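Local coordinates for protein UDP-N-acetylglucosamine 3-dehydrogenase (Acidithiobacillus ferrooxidans, PDB 7BVJ) that catalyses the NAD(+)-dependent oxidation of the glucosamine 3-position of UDP-N-acetylglucosamine to a ketone, a step in the biosynthesis of lipid A, at residues Q20-I25 and A63-T68. Numbering follows the deposited sequence.
Sequences QKYAAI and AVSIVT. With NAD (nicotinamide-adenine-dinucleotide), chain E.
Tyr22 and Ser65 meet through their hydroxyls: Tyr22 OH and Ser65 OG lie 2.6 Å apart in a short hydrogen bond whose donor may be either group. The serine oxygen comes in at the edge of the phenol ring and near its plane, with Ser65 OG also approaching Tyr22 CE2 at 3.0 Å. With CG anti to its own carbonyl carbon (chi1 -79°), Tyr22 carries its ring from the helix across to strand 63-66, a span of 9.1 Å between Tyr22 CA and Ser65 CA. A long side chain with a polar end suits this gap, and a small hydroxyl suits the strand, where Ser65 OG is also hydrogen-bonded to His18 ND1, one turn earlier on helix 13-25. Thr6 and Val8 of strand 5-9, Leu88 of strand 86-90, and Ile273 and Phe276 of helix 268-282 also touch the tyrosine side chain. A phenylalanine here would probably keep much of this packing but leave Ser65 OG without its tyrosine partner. Farther along, past the strand's end, Thr68 lies against the NAD adenine, its CG2 3.4 Å from N3A of the cofactor. In this Rossmann fold, the helix after the glycine-rich turn is thus tied to the central parallel sheet by a Tyr-Ser-His chain of polar groups, which gives two buried hydroxyls partners in a largely apolar interface.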
ATOM      1  N   GLN A  20      15.213   9.419  -2.559  1.00 23.73           N
ATOM      2  CA  GLN A  20      15.240  10.314  -3.719  1.00 25.46           C
ATOM      3  C   GLN A  20      14.093  11.315  -3.660  1.00 26.66           C
ATOM      4  O   GLN A  20      14.289  12.517  -3.905  1.00 27.97           O
ATOM      5  CB  GLN A  20      15.173   9.518  -5.028  1.00 27.12           C
ATOM      6  CG  GLN A  20      16.345   8.565  -5.272  1.00 28.43           C
ATOM      7  CD  GLN A  20      16.242   7.794  -6.582  1.00 29.99           C
ATOM      8  OE1 GLN A  20      15.190   7.773  -7.232  1.00 40.68           O
ATOM      9  NE2 GLN A  20      17.339   7.157  -6.978  1.00 28.15           N
ATOM     10  N   LYS A  21      12.887  10.840  -3.323  1.00 25.79           N
ATOM     11  CA  LYS A  21      11.738  11.751  -3.251  1.00 21.51           C
ATOM     12  C   LYS A  21      11.954  12.817  -2.182  1.00 25.40           C
ATOM     13  O   LYS A  21      11.754  14.022  -2.425  1.00 32.11           O
ATOM     14  CB  LYS A  21      10.440  10.975  -2.971  1.00 28.95           C
ATOM     15  CG  LYS A  21      10.120   9.843  -3.931  1.00 24.83           C
ATOM     16  CD  LYS A  21      10.654  10.121  -5.332  1.00 30.86           C
ATOM     17  CE  LYS A  21       9.804   9.463  -6.392  1.00 32.07           C
ATOM     18  NZ  LYS A  21      10.391   8.189  -6.864  1.00 41.43           N
ATOM     19  N   TYR A  22      12.354  12.390  -0.979  1.00 28.47           N
ATOM     20  CA  TYR A  22      12.543  13.361   0.094  1.00 23.95           C
ATOM     21  C   TYR A  22      13.586  14.396  -0.288  1.00 24.88           C
ATOM     22  O   TYR A  22      13.435  15.583   0.027  1.00 30.11           O
ATOM     23  CB  TYR A  22      12.947  12.673   1.391  1.00 25.75           C
ATOM     24  CG  TYR A  22      11.825  12.007   2.174  1.00 22.74           C
ATOM     25  CD1 TYR A  22      10.850  12.760   2.818  1.00 21.81           C
ATOM     26  CD2 TYR A  22      11.789  10.628   2.321  1.00 22.44           C
ATOM     27  CE1 TYR A  22       9.854  12.155   3.564  1.00 22.02           C
ATOM     28  CE2 TYR A  22      10.791  10.013   3.051  1.00 24.83           C
ATOM     29  CZ  TYR A  22       9.828  10.780   3.672  1.00 20.45           C
ATOM     30  OH  TYR A  22       8.833  10.168   4.395  1.00 20.82           O
ATOM     31  N   ALA A  23      14.652  13.969  -0.968  1.00 27.70           N
ATOM     32  CA  ALA A  23      15.677  14.920  -1.388  1.00 32.40           C
ATOM     33  C   ALA A  23      15.126  15.927  -2.386  1.00 35.09           C
ATOM     34  O   ALA A  23      15.553  17.092  -2.394  1.00 22.50           O
ATOM     35  CB  ALA A  23      16.871  14.184  -1.996  1.00 28.69           C
ATOM     36  N   ALA A  24      14.178  15.502  -3.226  1.00 27.89           N
ATOM     37  CA  ALA A  24      13.612  16.446  -4.181  1.00 32.39           C
ATOM     38  C   ALA A  24      12.624  17.428  -3.544  1.00 29.83           C
ATOM     39  O   ALA A  24      12.502  18.561  -4.021  1.00 30.50           O
ATOM     40  CB  ALA A  24      12.928  15.698  -5.326  1.00 30.70           C
ATOM     41  N   ILE A  25      11.896  17.046  -2.495  1.00 31.45           N
ATOM     42  CA  ILE A  25      10.789  17.887  -2.043  1.00 23.98           C
ATOM     43  C   ILE A  25      10.938  18.407  -0.618  1.00 29.33           C
ATOM     44  O   ILE A  25      10.004  19.035  -0.107  1.00 28.55           O
ATOM     45  CB  ILE A  25       9.446  17.154  -2.186  1.00 29.49           C
ATOM     46  CG1 ILE A  25       9.319  16.097  -1.088  1.00 28.11           C
ATOM     47  CG2 ILE A  25       9.319  16.566  -3.575  1.00 29.40           C
ATOM     48  CD1 ILE A  25       8.064  15.309  -1.215  1.00 37.19           C
ATOM     49  N   ALA A  63      10.603  14.087  10.218  1.00 18.87           N
ATOM     50  CA  ALA A  63       9.858  12.926   9.741  1.00 23.40           C
ATOM     51  C   ALA A  63      10.790  11.922   9.080  1.00 18.86           C
ATOM     52  O   ALA A  63      11.827  12.281   8.518  1.00 21.83           O
ATOM     53  CB  ALA A  63       8.750  13.317   8.742  1.00 17.64           C
ATOM     54  N   VAL A  64      10.402  10.653   9.136  1.00 16.29           N
ATOM     55  CA  VAL A  64      11.142   9.622   8.428  1.00 16.97           C
ATOM     56  C   VAL A  64      10.188   8.713   7.669  1.00 22.79           C
ATOM     57  O   VAL A  64       9.017   8.540   8.036  1.00 21.49           O
ATOM     58  CB  VAL A  64      12.016   8.770   9.373  1.00 17.75           C
ATOM     59  CG1 VAL A  64      13.030   9.634  10.107  1.00 17.81           C
ATOM     60  CG2 VAL A  64      11.122   8.015  10.344  1.00 21.59           C
ATOM     61  N   SER A  65      10.713   8.125   6.603  1.00 22.20           N
ATOM     62  CA  SER A  65      10.167   6.884   6.069  1.00 25.12           C
ATOM     63  C   SER A  65      10.911   5.689   6.671  1.00 21.25           C
ATOM     64  O   SER A  65      12.137   5.708   6.809  1.00 20.59           O
ATOM     65  CB  SER A  65      10.262   6.856   4.539  1.00 20.90           C
ATOM     66  OG  SER A  65       9.219   7.634   3.946  1.00 26.65           O
ATOM     67  N   ILE A  66      10.152   4.663   7.042  1.00 25.02           N
ATOM     68  CA  ILE A  66      10.683   3.409   7.576  1.00 21.47           C
ATOM     69  C   ILE A  66      10.442   2.338   6.523  1.00 23.37           C
ATOM     70  O   ILE A  66       9.292   1.954   6.251  1.00 18.10           O
ATOM     71  CB  ILE A  66      10.035   3.034   8.913  1.00 20.11           C
ATOM     72  CG1 ILE A  66      10.531   3.968  10.015  1.00 19.98           C
ATOM     73  CG2 ILE A  66      10.323   1.604   9.265  1.00 16.16           C
ATOM     74  CD1 ILE A  66       9.632   3.977  11.225  1.00 19.00           C
ATOM     75  N   VAL A  67      11.535   1.897   5.893  1.00 25.95           N
ATOM     76  CA  VAL A  67      11.476   0.977   4.765  1.00 24.16           C
ATOM     77  C   VAL A  67      12.344  -0.246   5.061  1.00 23.69           C
ATOM     78  O   VAL A  67      13.076  -0.730   4.189  1.00 20.96           O
ATOM     79  CB  VAL A  67      11.880   1.669   3.452  1.00 23.59           C
ATOM     80  CG1 VAL A  67      11.307   0.891   2.271  1.00 20.62           C
ATOM     81  CG2 VAL A  67      11.388   3.116   3.428  1.00 22.98           C
ATOM     82  N   THR A  68      12.338  -0.686   6.313  1.00 20.93           N
ATOM     83  CA  THR A  68      13.054  -1.872   6.759  1.00 22.28           C
ATOM     84  C   THR A  68      12.160  -3.103   6.615  1.00 24.37           C
ATOM     85  O   THR A  68      10.982  -2.987   6.259  1.00 19.22           O
ATOM     86  CB  THR A  68      13.500  -1.657   8.199  1.00 23.60           C
ATOM     87  OG1 THR A  68      12.347  -1.385   9.009  1.00 20.46           O
ATOM     88  CG2 THR A  68      14.500  -0.473   8.277  1.00 22.55           C
TER
HETATM   89  PA  NAD E 401      15.334  -4.747   0.902  1.00 30.16           P
HETATM   90  O1A NAD E 401      15.812  -5.737   1.905  1.00 31.67           O
HETATM   91  O2A NAD E 401      15.875  -4.412  -0.464  1.00 24.64           O
HETATM   92  O5B NAD E 401      15.703  -3.276   1.773  1.00 36.13           O
HETATM   93  C5B NAD E 401      15.812  -3.616   3.134  1.00 29.11           C
HETATM   94  C4B NAD E 401      16.793  -2.654   3.814  1.00 27.06           C
HETATM   95  O4B NAD E 401      16.546  -2.614   5.199  1.00 23.73           O
HETATM   96  C3B NAD E 401      18.191  -3.258   3.612  1.00 26.72           C
HETATM   97  O3B NAD E 401      18.928  -2.202   3.112  1.00 29.31           O
HETATM   98  C2B NAD E 401      18.624  -3.647   5.036  1.00 23.89           C
HETATM   99  O2B NAD E 401      20.015  -3.424   5.245  1.00 22.26           O
HETATM  100  C1B NAD E 401      17.827  -2.617   5.835  1.00 27.18           C
HETATM  101  N9A NAD E 401      17.551  -3.007   7.212  1.00 25.18           N
HETATM  102  C8A NAD E 401      17.203  -4.225   7.754  1.00 24.28           C
HETATM  103  N7A NAD E 401      16.993  -4.172   9.068  1.00 22.75           N
HETATM  104  C5A NAD E 401      17.209  -2.855   9.407  1.00 24.96           C
HETATM  105  C6A NAD E 401      17.147  -2.164  10.645  1.00 28.59           C
HETATM  106  N6A NAD E 401      16.818  -2.845  11.799  1.00 29.37           N
HETATM  107  N1A NAD E 401      17.421  -0.829  10.689  1.00 27.93           N
HETATM  108  C2A NAD E 401      17.752  -0.224   9.497  1.00 26.75           C
HETATM  109  N3A NAD E 401      17.842  -0.749   8.256  1.00 28.54           N
HETATM  110  C4A NAD E 401      17.564  -2.093   8.256  1.00 28.07           C
HETATM  111  O3  NAD E 401      13.748  -4.801   0.572  1.00 35.17           O
HETATM  112  PN  NAD E 401      13.009  -3.533  -0.070  1.00 43.00           P
HETATM  113  O1N NAD E 401      13.503  -2.121   0.118  1.00 27.32           O
HETATM  114  O2N NAD E 401      12.402  -4.182  -1.267  1.00 39.67           O
HETATM  115  O5D NAD E 401      11.485  -3.403   0.870  1.00 41.73           O